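Local atomic coordinates of glycosyl hydrolase BlGH5_18 (Bifidobacterium longum subsp. infantis, PDB entry 7LQX), a protein that probably hydrolyses glycosidic bonds in N-glycans, acting as a family 5 (subfamily 18) glycoside hydrolase of a gut bacterium. Residues 161-166 against 230-235; 203-208 against 215-220; 260-265 against 302-307. All coordinates share one frame; numbering follows the deposited sequence.

Contact 1: 161-166 against 230-235; sequences GNELNQ and TIHSWV. With EDO (1,2-ethanediol), chain D.
H232 ND1 donates to E163 OE2 at 2.7 Å, and the bond is nearly straight, with an N-H...O angle of 167°. The oxygen lies close to the imidazole plane and offers its anti lone pair, the one turned from OE1; the carboxylate is itself rotated by 50° against the ring. E163 reaches H232 because its chain runs extended beyond CG (chi2 175°), a length that suits glutamate to this span. The same OE2 lies 2.9 Å from O1 of a 1,2-ethanediol, probably taken up from the crystallisation liquor. N162 meets the ring at another point of its edge: OD1 comes to 3.2 Å from H232 CE1, near the ring plane. Its ND2 donates to the ethanediol O1 at 2.9 Å, so the two neighbouring side chains approach one hydroxyl together. An asparagine suits this buried place because its amide both accepts and donates: OD1 is hydrogen-bonded to R64, and ND2 to the carbonyl of H109. On the histidine, NE2 is hydrogen-bonded to the side-chain amide nitrogen of Q275, while ND1 serves the glutamate. Replacing E163 by an alanine would probably leave H232 ND1 without its acceptor and the ring less firmly held against turning. The ethanediol is hydrogen-bonded to E276 as well, which lies on strand 272-277. An Asn-Glu pair just after the fourth strand of a (beta/alpha)8 barrel, with a second glutamate on the seventh, is a hallmark of the clan that includes family 5. There these glutamates serve as acid/base and nucleophile, and N162, E163 and E276 are therefore consistent with a retaining glycosidase active site.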
ATOM      1  N   GLY A 161     -12.712 -10.773   5.957  1.00  7.08           N
ATOM      2  CA  GLY A 161     -11.427 -10.140   6.217  1.00  6.26           C
ATOM      3  C   GLY A 161     -11.305  -9.819   7.691  1.00  6.50           C
ATOM      4  O   GLY A 161     -12.302  -9.715   8.410  1.00  7.42           O
ATOM      5  N   ASN A 162     -10.067  -9.638   8.127  1.00  6.68           N
ATOM      6  CA  ASN A 162      -9.823  -9.463   9.552  1.00  5.31           C
ATOM      7  C   ASN A 162     -10.254  -8.076  10.012  1.00  5.80           C
ATOM      8  O   ASN A 162      -9.678  -7.077   9.577  1.00  6.69           O
ATOM      9  CB  ASN A 162      -8.335  -9.647   9.816  1.00  6.80           C
ATOM     10  CG  ASN A 162      -8.002  -9.565  11.266  1.00  6.67           C
ATOM     11  OD1 ASN A 162      -8.573 -10.289  12.075  1.00  7.31           O
ATOM     12  ND2 ASN A 162      -7.099  -8.660  11.624  1.00  7.71           N
ATOM     13  N   GLU A 163     -11.231  -7.999  10.916  1.00  7.91           N
ATOM     14  CA  GLU A 163     -11.556  -6.746  11.608  1.00  6.81           C
ATOM     15  C   GLU A 163     -11.771  -5.588  10.639  1.00  7.48           C
ATOM     16  O   GLU A 163     -11.316  -4.467  10.861  1.00  7.67           O
ATOM     17  CB  GLU A 163     -10.476  -6.406  12.641  1.00  7.59           C
ATOM     18  CG  GLU A 163     -10.306  -7.504  13.673  1.00  7.09           C
ATOM     19  CD  GLU A 163      -9.186  -7.297  14.653  1.00  9.78           C
ATOM     20  OE1 GLU A 163      -8.525  -6.236  14.613  1.00 10.58           O
ATOM     21  OE2 GLU A 163      -8.966  -8.222  15.465  1.00  9.65           O
ATOM     22  N   LEU A 164     -12.510  -5.846   9.563  1.00  8.32           N
ATOM     23  CA  LEU A 164     -12.651  -4.826   8.531  1.00  7.27           C
ATOM     24  C   LEU A 164     -13.424  -3.612   9.026  1.00  7.87           C
ATOM     25  O   LEU A 164     -13.312  -2.530   8.431  1.00  8.00           O
ATOM     26  CB  LEU A 164     -13.311  -5.438   7.299  1.00  9.70           C
ATOM     27  CG  LEU A 164     -12.426  -6.364   6.452  1.00 10.27           C
ATOM     28  CD1 LEU A 164     -13.261  -6.986   5.338  1.00 11.05           C
ATOM     29  CD2 LEU A 164     -11.216  -5.619   5.910  1.00  9.02           C
ATOM     30  N   ASN A 165     -14.185  -3.756  10.109  1.00  7.03           N
ATOM     31  CA  ASN A 165     -14.898  -2.614  10.660  1.00  6.82           C
ATOM     32  C   ASN A 165     -13.956  -1.501  11.095  1.00  6.64           C
ATOM     33  O   ASN A 165     -14.402  -0.360  11.251  1.00  7.56           O
ATOM     34  CB  ASN A 165     -15.784  -3.062  11.824  1.00  6.64           C
ATOM     35  CG  ASN A 165     -14.984  -3.558  13.013  1.00  6.28           C
ATOM     36  OD1 ASN A 165     -14.163  -4.462  12.885  1.00  7.59           O
ATOM     37  ND2 ASN A 165     -15.232  -2.975  14.180  1.00  8.24           N
ATOM     38  N   GLN A 166     -12.668  -1.797  11.302  1.00  7.03           N
ATOM     39  CA  GLN A 166     -11.738  -0.752  11.721  1.00  7.15           C
ATOM     40  C   GLN A 166     -11.538   0.310  10.647  1.00  7.06           C
ATOM     41  O   GLN A 166     -11.055   1.403  10.962  1.00  8.10           O
ATOM     42  CB  GLN A 166     -10.401  -1.355  12.158  1.00  7.58           C
ATOM     43  CG  GLN A 166      -9.534  -1.895  11.024  1.00  7.11           C
ATOM     44  CD  GLN A 166      -8.428  -0.944  10.601  1.00  7.58           C
ATOM     45  OE1 GLN A 166      -7.768  -0.328  11.434  1.00  7.79           O
ATOM     46  NE2 GLN A 166      -8.225  -0.824   9.294  1.00  8.21           N
ATOM     47  N   THR A 230     -17.919 -14.669  15.101  1.00  6.63           N
ATOM     48  CA  THR A 230     -16.494 -14.620  15.388  1.00  7.17           C
ATOM     49  C   THR A 230     -16.255 -13.582  16.477  1.00  7.40           C
ATOM     50  O   THR A 230     -16.857 -12.506  16.464  1.00  8.57           O
ATOM     51  CB  THR A 230     -15.676 -14.268  14.144  1.00  7.58           C
ATOM     52  OG1 THR A 230     -16.014 -12.954  13.700  1.00  7.30           O
ATOM     53  CG2 THR A 230     -15.929 -15.263  13.022  1.00  7.20           C
ATOM     54  N   ILE A 231     -15.384 -13.927  17.420  0.60  7.62           N
ATOM     55  CA  ILE A 231     -14.995 -13.051  18.518  0.60  8.23           C
ATOM     56  C   ILE A 231     -13.480 -12.964  18.539  0.60  7.69           C
ATOM     57  O   ILE A 231     -12.792 -13.974  18.355  0.60  6.18           O
ATOM     58  CB  ILE A 231     -15.531 -13.583  19.863  0.60  9.42           C
ATOM     59  CG1 ILE A 231     -17.060 -13.506  19.846  0.60 14.13           C
ATOM     60  CG2 ILE A 231     -14.936 -12.810  21.034  0.60  8.25           C
ATOM     61  CD1 ILE A 231     -17.717 -14.122  21.023  0.60 17.17           C
ATOM     62  N   HIS A 232     -12.963 -11.756  18.759  1.00  7.03           N
ATOM     63  CA  HIS A 232     -11.532 -11.527  18.933  1.00  6.69           C
ATOM     64  C   HIS A 232     -11.391 -10.887  20.306  1.00  7.74           C
ATOM     65  O   HIS A 232     -11.761  -9.721  20.483  1.00  9.15           O
ATOM     66  CB  HIS A 232     -10.964 -10.595  17.867  1.00  8.50           C
ATOM     67  CG  HIS A 232     -10.971 -11.170  16.488  1.00  6.80           C
ATOM     68  ND1 HIS A 232     -10.443 -10.492  15.412  1.00  6.94           N
ATOM     69  CD2 HIS A 232     -11.452 -12.337  16.000  1.00  7.23           C
ATOM     70  CE1 HIS A 232     -10.578 -11.225  14.323  1.00  7.42           C
ATOM     71  NE2 HIS A 232     -11.209 -12.338  14.649  1.00  7.46           N
ATOM     72  N   SER A 233     -10.870 -11.636  21.274  1.00  6.10           N
ATOM     73  CA  SER A 233     -10.870 -11.222  22.676  1.00  5.82           C
ATOM     74  C   SER A 233      -9.487 -10.730  23.076  1.00  6.07           C
ATOM     75  O   SER A 233      -8.540 -11.520  23.152  1.00  6.44           O
ATOM     76  CB  SER A 233     -11.307 -12.383  23.562  1.00  7.27           C
ATOM     77  OG  SER A 233     -11.333 -11.983  24.913  1.00  7.04           O
ATOM     78  N   TRP A 234      -9.392  -9.434  23.402  1.00  6.53           N
ATOM     79  CA  TRP A 234      -8.123  -8.755  23.663  1.00  6.40           C
ATOM     80  C   TRP A 234      -8.227  -7.911  24.927  1.00  6.00           C
ATOM     81  O   TRP A 234      -8.840  -6.839  24.920  1.00  7.64           O
ATOM     82  CB  TRP A 234      -7.718  -7.907  22.462  1.00  7.00           C
ATOM     83  CG  TRP A 234      -7.283  -8.757  21.328  1.00  7.23           C
ATOM     84  CD1 TRP A 234      -7.968  -9.018  20.172  1.00  8.80           C
ATOM     85  CD2 TRP A 234      -6.074  -9.513  21.257  1.00  7.25           C
ATOM     86  NE1 TRP A 234      -7.242  -9.876  19.379  1.00  8.20           N
ATOM     87  CE2 TRP A 234      -6.076 -10.193  20.023  1.00  7.99           C
ATOM     88  CE3 TRP A 234      -4.991  -9.684  22.118  1.00  7.55           C
ATOM     89  CZ2 TRP A 234      -5.028 -11.011  19.626  1.00  8.92           C
ATOM     90  CZ3 TRP A 234      -3.957 -10.501  21.722  1.00  8.76           C
ATOM     91  CH2 TRP A 234      -3.982 -11.158  20.493  1.00  8.67           C
ATOM     92  N   VAL A 235      -7.581  -8.377  26.001  1.00  5.80           N
ATOM     93  CA  VAL A 235      -7.723  -7.754  27.317  1.00  6.47           C
ATOM     94  C   VAL A 235      -6.935  -6.465  27.468  1.00  8.52           C
ATOM     95  O   VAL A 235      -7.033  -5.823  28.522  1.00  9.33           O
ATOM     96  CB  VAL A 235      -7.409  -8.746  28.457  1.00  7.54           C
ATOM     97  CG1 VAL A 235      -8.451  -9.863  28.485  1.00  9.46           C
ATOM     98  CG2 VAL A 235      -5.994  -9.313  28.338  1.00  7.59           C
TER
HETATM   99  C1  EDO D 503      -5.246  -9.515  14.909  1.00 13.20           C
HETATM  100  O1  EDO D 503      -6.565  -9.376  14.380  1.00  8.76           O
HETATM  101  C2  EDO D 503      -4.257  -9.004  13.865  1.00 13.89           C
HETATM  102  O2  EDO D 503      -4.576  -7.633  13.574  1.00 13.42           O

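Contact 2: 203-208 against 215-220; sequences HSENDG and HPFTPV. With EDO (1,2-ethanediol), chain C.
F217 lays the CD2 side of its ring across E205, with E205 CG 3.6 Å from F217 CD2 and E205 OE2 3.4 Å from that same carbon. The two side chains cross at about a right angle, yet the carboxylate and ring planes are only 26° apart. A bend at chi2 (79°) folds the glutamate back so that OE2 also meets H203. H203 ND1 donates to E205 OE2 at 2.6 Å, in the imidazole plane and onto the syn lone pair, which gives this buried acid a polar mate beside the phenyl ring. Further along, H215 CD2 rests 3.9 Å from G208 O, while its ND1 bonds to D169. Glycine suits position 208, since a beta carbon would crowd N206 OD1, the atom that accepts from G208 N at 2.9 Å as a capping bond. N206 ND2 donates to O1 of a second ethanediol, again probably from the crystallisation liquor, at 2.9 Å. The contact follows strand 200-202 in the chain: F217 packs on I183 and W186 of helix 180-191, T218 caps helix 219-224, and S204 touches T230 and H232 of strand 229-233.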
ATOM      1  N   HIS A 203     -17.889 -13.309   8.814  1.00  6.38           N
ATOM      2  CA  HIS A 203     -17.305 -11.970   8.850  1.00  6.61           C
ATOM      3  C   HIS A 203     -16.755 -11.717  10.249  1.00  6.56           C
ATOM      4  O   HIS A 203     -17.146 -12.371  11.219  1.00  7.63           O
ATOM      5  CB  HIS A 203     -18.285 -10.875   8.395  1.00  6.89           C
ATOM      6  CG  HIS A 203     -19.471 -10.717   9.280  1.00  6.95           C
ATOM      7  ND1 HIS A 203     -19.569  -9.705  10.212  1.00  7.39           N
ATOM      8  CD2 HIS A 203     -20.610 -11.441   9.384  1.00  7.61           C
ATOM      9  CE1 HIS A 203     -20.715  -9.817  10.857  1.00  7.89           C
ATOM     10  NE2 HIS A 203     -21.360 -10.867  10.380  1.00  7.68           N
ATOM     11  N   SER A 204     -15.804 -10.786  10.330  1.00  6.75           N
ATOM     12  CA  SER A 204     -15.058 -10.525  11.551  1.00  7.10           C
ATOM     13  C   SER A 204     -14.946  -9.039  11.833  1.00  6.35           C
ATOM     14  O   SER A 204     -14.478  -8.270  10.985  1.00  7.86           O
ATOM     15  CB  SER A 204     -13.638 -11.105  11.438  1.00  8.86           C
ATOM     16  OG  SER A 204     -12.723 -10.470  12.322  1.00  9.03           O
ATOM     17  N   GLU A 205     -15.316  -8.659  13.046  1.00  7.18           N
ATOM     18  CA  GLU A 205     -15.079  -7.323  13.563  1.00  7.00           C
ATOM     19  C   GLU A 205     -14.224  -7.394  14.820  1.00  6.22           C
ATOM     20  O   GLU A 205     -14.212  -8.406  15.531  1.00  7.27           O
ATOM     21  CB  GLU A 205     -16.406  -6.650  13.897  1.00  7.51           C
ATOM     22  CG  GLU A 205     -17.261  -6.376  12.676  1.00  9.41           C
ATOM     23  CD  GLU A 205     -18.022  -7.591  12.150  1.00  8.60           C
ATOM     24  OE1 GLU A 205     -18.657  -8.315  12.944  1.00  9.90           O
ATOM     25  OE2 GLU A 205     -17.995  -7.794  10.919  1.00  8.31           O
ATOM     26  N   ASN A 206     -13.505  -6.305  15.083  1.00  5.79           N
ATOM     27  CA  ASN A 206     -12.929  -6.107  16.402  1.00  6.81           C
ATOM     28  C   ASN A 206     -14.049  -5.797  17.391  1.00  7.39           C
ATOM     29  O   ASN A 206     -15.224  -5.692  17.026  1.00  7.44           O
ATOM     30  CB  ASN A 206     -11.827  -5.049  16.372  1.00  7.33           C
ATOM     31  CG  ASN A 206     -12.334  -3.664  16.052  1.00  7.69           C
ATOM     32  OD1 ASN A 206     -13.441  -3.280  16.435  1.00  8.36           O
ATOM     33  ND2 ASN A 206     -11.507  -2.890  15.356  1.00  9.12           N
ATOM     34  N   ASP A 207     -13.681  -5.646  18.667  1.00  7.30           N
ATOM     35  CA  ASP A 207     -14.693  -5.536  19.713  1.00  8.03           C
ATOM     36  C   ASP A 207     -15.452  -4.218  19.681  1.00  7.65           C
ATOM     37  O   ASP A 207     -16.403  -4.065  20.457  1.00  8.20           O
ATOM     38  CB  ASP A 207     -14.125  -5.848  21.104  1.00  7.18           C
ATOM     39  CG  ASP A 207     -13.027  -4.901  21.544  1.00  9.61           C
ATOM     40  OD1 ASP A 207     -12.941  -3.780  21.012  1.00  8.98           O
ATOM     41  OD2 ASP A 207     -12.255  -5.281  22.459  1.00  9.94           O
ATOM     42  N   GLY A 208     -15.100  -3.295  18.786  1.00  7.80           N
ATOM     43  CA  GLY A 208     -15.960  -2.152  18.552  1.00  8.80           C
ATOM     44  C   GLY A 208     -17.381  -2.543  18.189  1.00  6.61           C
ATOM     45  O   GLY A 208     -18.325  -1.805  18.481  1.00  8.54           O
ATOM     46  N   HIS A 215     -21.654   2.697  15.830  1.00 11.32           N
ATOM     47  CA  HIS A 215     -20.717   2.056  14.918  1.00  9.55           C
ATOM     48  C   HIS A 215     -21.507   1.284  13.856  1.00  8.83           C
ATOM     49  O   HIS A 215     -22.496   0.625  14.173  1.00  9.87           O
ATOM     50  CB  HIS A 215     -19.843   1.113  15.733  1.00  9.54           C
ATOM     51  CG  HIS A 215     -18.693   0.524  14.991  1.00  7.68           C
ATOM     52  ND1 HIS A 215     -17.678   1.284  14.452  1.00  8.68           N
ATOM     53  CD2 HIS A 215     -18.365  -0.768  14.751  1.00  9.27           C
ATOM     54  CE1 HIS A 215     -16.784   0.486  13.900  1.00  8.71           C
ATOM     55  NE2 HIS A 215     -17.184  -0.761  14.054  1.00  9.29           N
ATOM     56  N   PRO A 216     -21.133   1.382  12.576  1.00  9.22           N
ATOM     57  CA  PRO A 216     -21.993   0.806  11.525  1.00 10.73           C
ATOM     58  C   PRO A 216     -21.992  -0.708  11.466  1.00 10.14           C
ATOM     59  O   PRO A 216     -22.911  -1.274  10.861  1.00 10.56           O
ATOM     60  CB  PRO A 216     -21.454   1.421  10.225  1.00 11.74           C
ATOM     61  CG  PRO A 216     -20.064   1.789  10.537  1.00 11.05           C
ATOM     62  CD  PRO A 216     -20.013   2.151  12.004  1.00 10.75           C
ATOM     63  N   PHE A 217     -21.012  -1.381  12.056  1.00  7.75           N
ATOM     64  CA  PHE A 217     -21.071  -2.826  12.246  1.00  7.97           C
ATOM     65  C   PHE A 217     -21.707  -3.077  13.606  1.00  8.27           C
ATOM     66  O   PHE A 217     -21.345  -2.419  14.583  1.00  8.93           O
ATOM     67  CB  PHE A 217     -19.663  -3.403  12.184  1.00  7.38           C
ATOM     68  CG  PHE A 217     -19.102  -3.464  10.797  1.00  7.19           C
ATOM     69  CD1 PHE A 217     -18.586  -2.334  10.174  1.00  8.69           C
ATOM     70  CD2 PHE A 217     -19.088  -4.662  10.114  1.00  8.99           C
ATOM     71  CE1 PHE A 217     -18.080  -2.418   8.901  1.00  8.02           C
ATOM     72  CE2 PHE A 217     -18.575  -4.747   8.849  1.00  9.98           C
ATOM     73  CZ  PHE A 217     -18.082  -3.627   8.240  1.00  9.40           C
ATOM     74  N   THR A 218     -22.662  -3.996  13.668  1.00  7.52           N
ATOM     75  CA  THR A 218     -23.546  -4.112  14.818  1.00  8.03           C
ATOM     76  C   THR A 218     -23.568  -5.508  15.414  1.00  8.96           C
ATOM     77  O   THR A 218     -23.269  -6.496  14.739  1.00  7.55           O
ATOM     78  CB  THR A 218     -24.989  -3.780  14.401  1.00 10.03           C
ATOM     79  OG1 THR A 218     -25.424  -4.815  13.511  1.00  9.11           O
ATOM     80  CG2 THR A 218     -25.086  -2.420  13.718  1.00 10.70           C
ATOM     81  N   PRO A 219     -23.969  -5.620  16.683  1.00  7.42           N
ATOM     82  CA  PRO A 219     -24.153  -6.957  17.281  1.00  7.58           C
ATOM     83  C   PRO A 219     -25.079  -7.869  16.493  1.00  7.74           C
ATOM     84  O   PRO A 219     -24.795  -9.068  16.357  1.00  7.99           O
ATOM     85  CB  PRO A 219     -24.716  -6.627  18.672  1.00  8.69           C
ATOM     86  CG  PRO A 219     -24.116  -5.277  18.985  1.00  9.00           C
ATOM     87  CD  PRO A 219     -24.128  -4.540  17.674  1.00  7.39           C
ATOM     88  N   VAL A 220     -26.193  -7.343  15.984  1.00  7.92           N
ATOM     89  CA  VAL A 220     -27.116  -8.183  15.226  1.00  8.62           C
ATOM     90  C   VAL A 220     -26.436  -8.766  13.989  1.00  8.52           C
ATOM     91  O   VAL A 220     -26.603  -9.952  13.677  1.00  8.84           O
ATOM     92  CB  VAL A 220     -28.405  -7.407  14.888  1.00 10.07           C
ATOM     93  CG1 VAL A 220     -29.217  -8.132  13.825  1.00 11.28           C
ATOM     94  CG2 VAL A 220     -29.233  -7.189  16.158  1.00 12.01           C
TER
HETATM   95  C1  EDO C 502     -13.540   0.110  15.517  1.00 15.63           C
HETATM   96  O1  EDO C 502     -12.177  -0.065  15.122  1.00 13.81           O
HETATM   97  C2  EDO C 502     -13.846   1.592  15.685  1.00 16.47           C
HETATM   98  O2  EDO C 502     -13.457   2.306  14.506  1.00 17.40           O

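Contact 3: 260-265 against 302-307; sequences LSRAFA and QCPNLW
R262, near the end of helix 248-264, spreads over a type I beta turn, C303 to L306, that leads into strand 306-312, the eighth strand of the (beta/alpha)8 barrel. The close fit is between one face of its guanidinium and the two middle residues of the turn. P304, whose ring fixes phi as this position of a type I turn requires, sets CG and CD against R262 NH1, with CG over that face. There P304 CG comes to 3.5 Å from R262 NH1, and the two side chains cross at about a right angle. N305 OD1 lies over the same face, 3.1 Å from R262 NE. That approach is too poorly angled for a hydrogen bond, and the amide and guanidinium planes differ by 30°. Beneath, the buried C303 SG backs R262 CD at 3.8 Å, aliphatic carbon against a soft sulfur. The turn is closed by L306 N, which donates to C303 O at 3.1 Å, and the sulfur accepts a weak bond from N305 N.

On the other side R262, P304 and N305 are partly exposed, and R262 NH1 turns to a salt bridge with E259 of the same helix and a hydrogen bond with N363. A bend at chi3 (71°) turns the guanidinium so that its face meets the turn. Arginine suits such a border, pairing a greasy stem with a charged end. Asparagine suits the third place of the turn because its amide can also reach back to the main chain: N305 ND2 donates to the carbonyl oxygens of P268 and R270.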
ATOM      1  N   LEU A 260     -22.227 -12.429  25.520  1.00  6.70           N
ATOM      2  CA  LEU A 260     -22.818 -11.213  24.980  1.00  6.43           C
ATOM      3  C   LEU A 260     -23.339 -11.459  23.574  1.00  6.98           C
ATOM      4  O   LEU A 260     -24.449 -11.039  23.231  1.00  7.00           O
ATOM      5  CB  LEU A 260     -21.779 -10.093  25.004  1.00  7.13           C
ATOM      6  CG  LEU A 260     -22.231  -8.735  24.482  1.00  6.84           C
ATOM      7  CD1 LEU A 260     -23.361  -8.154  25.299  1.00  8.03           C
ATOM      8  CD2 LEU A 260     -21.038  -7.781  24.482  1.00  7.22           C
ATOM      9  N   SER A 261     -22.559 -12.151  22.745  1.00  6.53           N
ATOM     10  CA  SER A 261     -22.996 -12.386  21.376  1.00  6.76           C
ATOM     11  C   SER A 261     -24.267 -13.220  21.334  1.00  7.61           C
ATOM     12  O   SER A 261     -25.129 -12.992  20.482  1.00  7.23           O
ATOM     13  CB  SER A 261     -21.866 -13.032  20.571  1.00  7.58           C
ATOM     14  OG  SER A 261     -21.686 -14.412  20.854  1.00  7.58           O
ATOM     15  N   ARG A 262     -24.421 -14.158  22.266  1.00  6.99           N
ATOM     16  CA  ARG A 262     -25.612 -14.997  22.287  1.00  7.00           C
ATOM     17  C   ARG A 262     -26.882 -14.190  22.503  1.00  8.16           C
ATOM     18  O   ARG A 262     -27.962 -14.614  22.073  1.00  9.34           O
ATOM     19  CB  ARG A 262     -25.490 -16.055  23.378  1.00  7.83           C
ATOM     20  CG  ARG A 262     -24.474 -17.145  23.086  1.00  8.46           C
ATOM     21  CD  ARG A 262     -24.411 -18.087  24.265  1.00  7.51           C
ATOM     22  NE  ARG A 262     -25.615 -18.910  24.393  1.00  8.33           N
ATOM     23  CZ  ARG A 262     -25.984 -19.537  25.506  1.00  8.29           C
ATOM     24  NH1 ARG A 262     -25.295 -19.383  26.624  1.00  8.30           N
ATOM     25  NH2 ARG A 262     -27.062 -20.309  25.499  1.00  8.42           N
ATOM     26  N   ALA A 263     -26.793 -13.054  23.191  1.00  7.21           N
ATOM     27  CA  ALA A 263     -27.981 -12.234  23.383  1.00  7.75           C
ATOM     28  C   ALA A 263     -28.613 -11.859  22.052  1.00  6.92           C
ATOM     29  O   ALA A 263     -29.837 -11.712  21.960  1.00  8.29           O
ATOM     30  CB  ALA A 263     -27.613 -10.962  24.145  1.00  8.61           C
ATOM     31  N   PHE A 264     -27.793 -11.684  21.012  1.00  7.28           N
ATOM     32  CA  PHE A 264     -28.248 -11.151  19.734  1.00  7.55           C
ATOM     33  C   PHE A 264     -28.468 -12.210  18.666  1.00  8.43           C
ATOM     34  O   PHE A 264     -29.020 -11.883  17.610  1.00  9.82           O
ATOM     35  CB  PHE A 264     -27.260 -10.066  19.253  1.00  8.56           C
ATOM     36  CG  PHE A 264     -27.018  -9.022  20.295  1.00  8.11           C
ATOM     37  CD1 PHE A 264     -27.938  -8.016  20.514  1.00  9.44           C
ATOM     38  CD2 PHE A 264     -25.907  -9.094  21.121  1.00  8.78           C
ATOM     39  CE1 PHE A 264     -27.739  -7.090  21.516  1.00 11.26           C
ATOM     40  CE2 PHE A 264     -25.714  -8.180  22.118  1.00  9.90           C
ATOM     41  CZ  PHE A 264     -26.625  -7.180  22.321  1.00 10.72           C
ATOM     42  N   ALA A 265     -28.033 -13.443  18.889  1.00  8.46           N
ATOM     43  CA  ALA A 265     -28.198 -14.503  17.903  1.00  7.32           C
ATOM     44  C   ALA A 265     -29.642 -14.979  17.917  1.00  8.59           C
ATOM     45  O   ALA A 265     -30.136 -15.429  18.954  1.00 11.20           O
ATOM     46  CB  ALA A 265     -27.277 -15.668  18.250  1.00  8.10           C
ATOM     47  N   GLN A 302     -17.190 -22.552  29.439  0.54  7.94           N
ATOM     48  CA  GLN A 302     -18.476 -22.532  30.124  0.54  8.23           C
ATOM     49  C   GLN A 302     -19.604 -22.100  29.203  0.54  7.19           C
ATOM     50  O   GLN A 302     -20.775 -22.264  29.559  0.54  8.02           O
ATOM     51  CB  GLN A 302     -18.411 -21.617  31.342  0.54  9.21           C
ATOM     52  CG  GLN A 302     -17.487 -22.151  32.415  0.54 11.66           C
ATOM     53  CD  GLN A 302     -17.196 -21.145  33.502  0.54 14.65           C
ATOM     54  OE1 GLN A 302     -17.875 -20.126  33.625  0.54 21.21           O
ATOM     55  NE2 GLN A 302     -16.176 -21.426  34.303  0.54 15.62           N
ATOM     56  N   CYS A 303     -19.279 -21.574  28.033  1.00  7.04           N
ATOM     57  CA  CYS A 303     -20.300 -21.177  27.078  1.00  7.68           C
ATOM     58  C   CYS A 303     -20.766 -22.386  26.282  1.00  7.51           C
ATOM     59  O   CYS A 303     -19.960 -23.004  25.579  1.00  8.15           O
ATOM     60  CB  CYS A 303     -19.740 -20.147  26.117  1.00  7.58           C
ATOM     61  SG  CYS A 303     -20.947 -19.622  24.874  1.00  8.38           S
ATOM     62  N   PRO A 304     -22.046 -22.760  26.360  1.00  7.48           N
ATOM     63  CA  PRO A 304     -22.492 -23.962  25.644  1.00  6.92           C
ATOM     64  C   PRO A 304     -22.346 -23.879  24.142  1.00  9.00           C
ATOM     65  O   PRO A 304     -22.334 -24.926  23.486  1.00 11.97           O
ATOM     66  CB  PRO A 304     -23.969 -24.098  26.049  1.00 10.03           C
ATOM     67  CG  PRO A 304     -24.368 -22.752  26.507  1.00 11.61           C
ATOM     68  CD  PRO A 304     -23.137 -22.117  27.107  1.00  8.22           C
ATOM     69  N   ASN A 305     -22.250 -22.677  23.575  1.00  6.52           N
ATOM     70  CA  ASN A 305     -22.167 -22.490  22.134  1.00  6.78           C
ATOM     71  C   ASN A 305     -20.734 -22.343  21.638  1.00  7.27           C
ATOM     72  O   ASN A 305     -20.530 -22.089  20.449  1.00  8.31           O
ATOM     73  CB  ASN A 305     -22.971 -21.262  21.709  1.00  7.90           C
ATOM     74  CG  ASN A 305     -24.458 -21.446  21.905  1.00  9.30           C
ATOM     75  OD1 ASN A 305     -24.927 -21.627  23.022  1.00 11.75           O
ATOM     76  ND2 ASN A 305     -25.207 -21.390  20.817  1.00  9.16           N
ATOM     77  N   LEU A 306     -19.739 -22.486  22.507  1.00  7.27           N
ATOM     78  CA  LEU A 306     -18.358 -22.313  22.070  1.00  7.12           C
ATOM     79  C   LEU A 306     -17.963 -23.444  21.124  1.00  7.55           C
ATOM     80  O   LEU A 306     -17.921 -24.613  21.513  1.00  8.94           O
ATOM     81  CB  LEU A 306     -17.416 -22.261  23.267  1.00  7.90           C
ATOM     82  CG  LEU A 306     -15.963 -21.936  22.881  1.00  9.08           C
ATOM     83  CD1 LEU A 306     -15.832 -20.563  22.235  1.00 10.51           C
ATOM     84  CD2 LEU A 306     -15.040 -22.039  24.087  1.00 10.32           C
ATOM     85  N   TRP A 307     -17.621 -23.080  19.891  1.00  7.68           N
ATOM     86  CA  TRP A 307     -17.315 -24.030  18.832  1.00  7.88           C
ATOM     87  C   TRP A 307     -15.828 -24.299  18.715  1.00  6.18           C
ATOM     88  O   TRP A 307     -15.431 -25.398  18.312  1.00  7.52           O
ATOM     89  CB  TRP A 307     -17.834 -23.437  17.516  1.00  8.21           C
ATOM     90  CG  TRP A 307     -17.455 -24.136  16.255  1.00  7.97           C
ATOM     91  CD1 TRP A 307     -18.171 -25.094  15.606  1.00  9.11           C
ATOM     92  CD2 TRP A 307     -16.304 -23.880  15.443  1.00  7.89           C
ATOM     93  NE1 TRP A 307     -17.523 -25.477  14.458  1.00  9.87           N
ATOM     94  CE2 TRP A 307     -16.375 -24.745  14.335  1.00  8.90           C
ATOM     95  CE3 TRP A 307     -15.217 -23.015  15.552  1.00  8.79           C
ATOM     96  CZ2 TRP A 307     -15.401 -24.768  13.345  1.00 10.29           C
ATOM     97  CZ3 TRP A 307     -14.254 -23.043  14.567  1.00 10.07           C
ATOM     98  CH2 TRP A 307     -14.351 -23.908  13.480  1.00 11.99           C
TER

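In the fold
Contacts 1 and 2 are neighbours, their centres about 8 Å apart, and contact 2 is nested along the chain inside the loop that contact 1 closes. They probably share hydrogen bonds: T230 OG1 lies 2.8 Å from H203 O, and N165 ND2 lies 2.9 Å from N206 OD1. S204 OG also packs 3.0 Å from H232 CE1, so the loop of contact 2 backs the probable active site of contact 1. Contact 3 lies about 16 Å from both, centre to centre, and touches them through packing alone: P219 CB is 3.7 Å from F264 CD2, and I231 CD1 is 4.0 Å from S261 OG. Contacts 1 and 3 reach the same barrel sheet.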